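Local atomic coordinates of Keto/oxoacid ferredoxin oxidoreductase, gamma subunit (Geobacter sulfurreducens, PDB entry 3ON3), a protein that is the gamma subunit of a keto/oxoacid ferredoxin oxidoreductase, an enzyme that probably oxidises 2-oxoacids and passes the electrons to ferredoxin. Residues Gln70-Cys82 and Asp88-Val102. Sequence-based numbering, arbitrary orientation.
Sequences QCDALLALTQEAC and DLKEGGVLLVDSDLV
Gln70 lays its CG against the backbone carbonyl of Asp88, and its OE1 reaches past Lys90 CB to accept from a water that in turn accepts from Glu91 N, so a single water links its amide to the facing turn. Cys71 turns both its N and its O to the second segment: its N donates to Asp88 O in a bent bond of 3.2 Å, whereas Lys90 N meets Cys71 O in a nearly linear one of 3.0 Å. Lys90 CE, not NZ, comes to Asp72 OD1 at 3.0 Å, so the lysine's methylene end meets the carboxylate while the charges stay beyond salt-bridge range; Asp72 OD2 is taken by Glu7 N. Both segments turn a corner here, 70-82 at Asp72 and 88-102 through the type II turn from Lys90 to Gly93. Beyond it the ladder is regular and parallel, with 11° between the axes of strands 73-76 and 93-98; Leu74 bonds through both its N and its O to strand 93-98, straddling Leu95, its N giving to Val94 O (2.8 Å) and its O receiving from Leu96 N. With CG anti to the backbone N in both (chi1 167° and 170°), Leu75 and Leu96 lie side by side, CD1 to CD2 at 3.6 Å, on the face covered by helix 131-143. Leu74 and Leu95 pair likewise on the reverse face, CD2 to CD1 at 4.1 Å. Ala76 O closes the ladder with a 3.3 Å bond from Asp98 N. Thr78 then N-caps the helix, OG1 accepting from Ala81 N, and Val102 CG2 packs 3.5 Å from Thr78 C while its CG1 touches Cys82 SG. Strand 71-76, helix 79-85 and adjacent parallel strand 93-98 thus form a beta-alpha-beta crossover, the recurring unit of an alpha/beta fold with a mixed central sheet.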
# COMPACT_ATOMS: atom_id res chain seq x y z
N GLN B 70 -19.82 1.59 7.67
CA GLN B 70 -19.56 3.00 7.93
C GLN B 70 -18.20 3.20 8.59
O GLN B 70 -17.79 2.42 9.45
CB GLN B 70 -20.65 3.62 8.78
CG GLN B 70 -21.82 4.13 7.97
CD GLN B 70 -22.73 5.06 8.75
OE1 GLN B 70 -22.86 4.94 9.97
NE2 GLN B 70 -23.37 5.99 8.05
N CYS B 71 -17.49 4.24 8.17
CA CYS B 71 -16.17 4.48 8.73
C CYS B 71 -16.21 5.46 9.89
O CYS B 71 -17.17 6.21 10.06
CB CYS B 71 -15.16 4.87 7.64
SG CYS B 71 -15.36 6.49 6.93
N ASP B 72 -15.17 5.44 10.71
CA ASP B 72 -15.15 6.19 11.95
C ASP B 72 -14.49 7.54 11.74
O ASP B 72 -14.74 8.48 12.47
CB ASP B 72 -14.43 5.40 13.03
CG ASP B 72 -15.12 4.10 13.35
OD1 ASP B 72 -16.00 4.10 14.24
OD2 ASP B 72 -14.80 3.07 12.72
N ALA B 73 -13.67 7.63 10.71
CA ALA B 73 -12.91 8.84 10.45
C ALA B 73 -12.63 8.95 8.97
O ALA B 73 -12.44 7.94 8.29
CB ALA B 73 -11.59 8.83 11.23
N LEU B 74 -12.57 10.16 8.46
CA LEU B 74 -12.33 10.34 7.04
C LEU B 74 -11.47 11.55 6.72
O LEU B 74 -11.77 12.67 7.14
CB LEU B 74 -13.66 10.45 6.29
CG LEU B 74 -13.52 10.87 4.82
CD1 LEU B 74 -13.05 9.70 3.92
CD2 LEU B 74 -14.82 11.45 4.30
N LEU B 75 -10.41 11.32 5.97
CA LEU B 75 -9.63 12.41 5.44
C LEU B 75 -10.08 12.69 4.02
O LEU B 75 -10.23 11.77 3.24
CB LEU B 75 -8.15 12.05 5.41
CG LEU B 75 -7.36 13.06 4.57
CD1 LEU B 75 -7.24 14.39 5.31
CD2 LEU B 75 -5.99 12.51 4.20
N ALA B 76 -10.30 13.96 3.70
CA ALA B 76 -10.58 14.38 2.33
C ALA B 76 -9.71 15.58 1.94
O ALA B 76 -9.89 16.68 2.46
CB ALA B 76 -12.07 14.72 2.16
N LEU B 77 -8.78 15.36 1.02
CA LEU B 77 -7.88 16.43 0.61
C LEU B 77 -8.47 17.28 -0.54
O LEU B 77 -7.98 18.38 -0.82
CB LEU B 77 -6.51 15.86 0.22
CG LEU B 77 -5.61 15.38 1.38
CD1 LEU B 77 -4.33 14.74 0.85
CD2 LEU B 77 -5.29 16.53 2.35
N THR B 78 -9.52 16.76 -1.17
CA THR B 78 -10.21 17.47 -2.26
C THR B 78 -11.72 17.50 -2.04
O THR B 78 -12.28 16.61 -1.41
CB THR B 78 -9.96 16.82 -3.64
OG1 THR B 78 -10.66 15.57 -3.71
CG2 THR B 78 -8.47 16.59 -3.88
N GLN B 79 -12.37 18.53 -2.58
CA GLN B 79 -13.84 18.68 -2.57
C GLN B 79 -14.55 17.44 -3.12
O GLN B 79 -15.51 16.93 -2.54
CB GLN B 79 -14.26 19.90 -3.40
CG GLN B 79 -15.74 20.26 -3.30
CD GLN B 79 -16.14 20.66 -1.90
OE1 GLN B 79 -15.72 21.70 -1.40
NE2 GLN B 79 -16.97 19.84 -1.26
N GLU B 80 -14.05 16.98 -4.26
CA GLU B 80 -14.43 15.72 -4.89
C GLU B 80 -14.45 14.52 -3.93
O GLU B 80 -15.42 13.78 -3.87
CB GLU B 80 -13.47 15.43 -6.05
CG GLU B 80 -13.58 16.42 -7.22
CD GLU B 80 -13.41 17.90 -6.83
OE1 GLU B 80 -12.73 18.20 -5.81
OE2 GLU B 80 -13.95 18.77 -7.55
N ALA B 81 -13.37 14.34 -3.18
CA ALA B 81 -13.27 13.26 -2.21
C ALA B 81 -14.33 13.42 -1.12
O ALA B 81 -14.99 12.46 -0.71
CB ALA B 81 -11.89 13.25 -1.58
N CYS B 82 -14.49 14.65 -0.66
CA CYS B 82 -15.43 14.95 0.40
C CYS B 82 -16.86 14.71 -0.07
O CYS B 82 -17.66 14.08 0.63
CB CYS B 82 -15.25 16.40 0.84
SG CYS B 82 -16.19 16.83 2.28
N ASP B 88 -20.43 7.93 3.84
CA ASP B 88 -20.03 6.71 4.54
C ASP B 88 -19.60 6.99 5.99
O ASP B 88 -19.75 6.14 6.86
CB ASP B 88 -18.90 6.01 3.79
CG ASP B 88 -19.26 5.73 2.33
OD1 ASP B 88 -20.46 5.51 2.04
OD2 ASP B 88 -18.34 5.74 1.49
N LEU B 89 -19.10 8.19 6.23
CA LEU B 89 -18.63 8.55 7.57
C LEU B 89 -19.77 8.57 8.59
O LEU B 89 -20.75 9.30 8.41
CB LEU B 89 -17.94 9.90 7.54
CG LEU B 89 -17.53 10.47 8.89
CD1 LEU B 89 -16.41 9.63 9.52
CD2 LEU B 89 -17.11 11.90 8.68
N LYS B 90 -19.65 7.78 9.65
CA LYS B 90 -20.71 7.69 10.65
C LYS B 90 -20.93 9.05 11.32
O LYS B 90 -20.01 9.87 11.39
CB LYS B 90 -20.37 6.64 11.70
CG LYS B 90 -19.27 7.07 12.65
CD LYS B 90 -19.23 6.20 13.90
CE LYS B 90 -17.92 6.42 14.67
NZ LYS B 90 -17.60 7.86 14.91
N GLU B 91 -22.15 9.28 11.80
CA GLU B 91 -22.48 10.52 12.50
C GLU B 91 -21.65 10.70 13.76
O GLU B 91 -21.53 9.78 14.56
CB GLU B 91 -23.97 10.55 12.87
CG GLU B 91 -24.46 11.93 13.27
CD GLU B 91 -25.37 11.89 14.49
OE1 GLU B 91 -25.04 11.17 15.45
OE2 GLU B 91 -26.41 12.58 14.47
N GLY B 92 -21.10 11.89 13.94
CA GLY B 92 -20.19 12.17 15.04
C GLY B 92 -18.79 11.66 14.75
O GLY B 92 -17.89 11.76 15.59
N GLY B 93 -18.59 11.12 13.55
CA GLY B 93 -17.29 10.62 13.15
C GLY B 93 -16.34 11.77 12.87
O GLY B 93 -16.76 12.91 12.75
N VAL B 94 -15.06 11.44 12.78
CA VAL B 94 -14.01 12.43 12.54
C VAL B 94 -13.94 12.81 11.07
O VAL B 94 -13.82 11.96 10.19
CB VAL B 94 -12.63 11.91 13.03
CG1 VAL B 94 -11.47 12.71 12.41
CG2 VAL B 94 -12.55 11.96 14.54
N LEU B 95 -14.04 14.10 10.79
CA LEU B 95 -13.96 14.56 9.42
C LEU B 95 -12.83 15.56 9.30
O LEU B 95 -12.91 16.65 9.81
CB LEU B 95 -15.28 15.18 8.96
CG LEU B 95 -15.22 15.87 7.59
CD1 LEU B 95 -14.75 14.92 6.51
CD2 LEU B 95 -16.56 16.50 7.21
N LEU B 96 -11.76 15.17 8.62
CA LEU B 96 -10.61 16.04 8.42
C LEU B 96 -10.48 16.39 6.96
O LEU B 96 -10.36 15.50 6.10
CB LEU B 96 -9.33 15.35 8.91
CG LEU B 96 -7.99 16.02 8.58
CD1 LEU B 96 -7.79 17.32 9.38
CD2 LEU B 96 -6.85 15.06 8.83
N VAL B 97 -10.50 17.69 6.67
CA VAL B 97 -10.40 18.14 5.30
C VAL B 97 -9.30 19.19 5.16
O VAL B 97 -8.84 19.73 6.15
CB VAL B 97 -11.75 18.71 4.77
CG1 VAL B 97 -12.87 17.70 5.01
CG2 VAL B 97 -12.10 20.04 5.45
N ASP B 98 -8.85 19.44 3.93
CA ASP B 98 -8.03 20.60 3.66
C ASP B 98 -8.93 21.82 3.44
O ASP B 98 -9.92 21.75 2.70
CB ASP B 98 -7.12 20.38 2.45
CG ASP B 98 -6.33 21.64 2.08
OD1 ASP B 98 -6.96 22.66 1.77
OD2 ASP B 98 -5.09 21.60 2.11
N SER B 99 -8.61 22.93 4.10
CA SER B 99 -9.51 24.08 4.14
C SER B 99 -9.43 24.99 2.91
O SER B 99 -10.37 25.72 2.62
CB SER B 99 -9.29 24.90 5.41
OG SER B 99 -7.98 25.43 5.44
N ASP B 100 -8.30 24.94 2.22
CA ASP B 100 -8.13 25.70 0.98
C ASP B 100 -8.96 25.08 -0.13
O ASP B 100 -9.60 25.79 -0.91
CB ASP B 100 -6.65 25.73 0.58
CG ASP B 100 -5.84 26.69 1.43
OD1 ASP B 100 -4.79 26.28 1.97
OD2 ASP B 100 -6.25 27.87 1.55
N LEU B 101 -8.96 23.75 -0.19
CA LEU B 101 -9.53 23.03 -1.30
C LEU B 101 -10.92 22.49 -1.02
O LEU B 101 -11.73 22.36 -1.93
CB LEU B 101 -8.59 21.90 -1.70
CG LEU B 101 -7.30 22.41 -2.33
CD1 LEU B 101 -6.09 21.69 -1.75
CD2 LEU B 101 -7.35 22.29 -3.85
N VAL B 102 -11.19 22.15 0.23
CA VAL B 102 -12.53 21.74 0.59
C VAL B 102 -13.23 22.95 1.19
O VAL B 102 -13.20 23.17 2.40
CB VAL B 102 -12.53 20.56 1.58
CG1 VAL B 102 -13.95 20.23 2.03
CG2 VAL B 102 -11.85 19.34 0.95
O HOH W 1 -24.14 7.07 11.11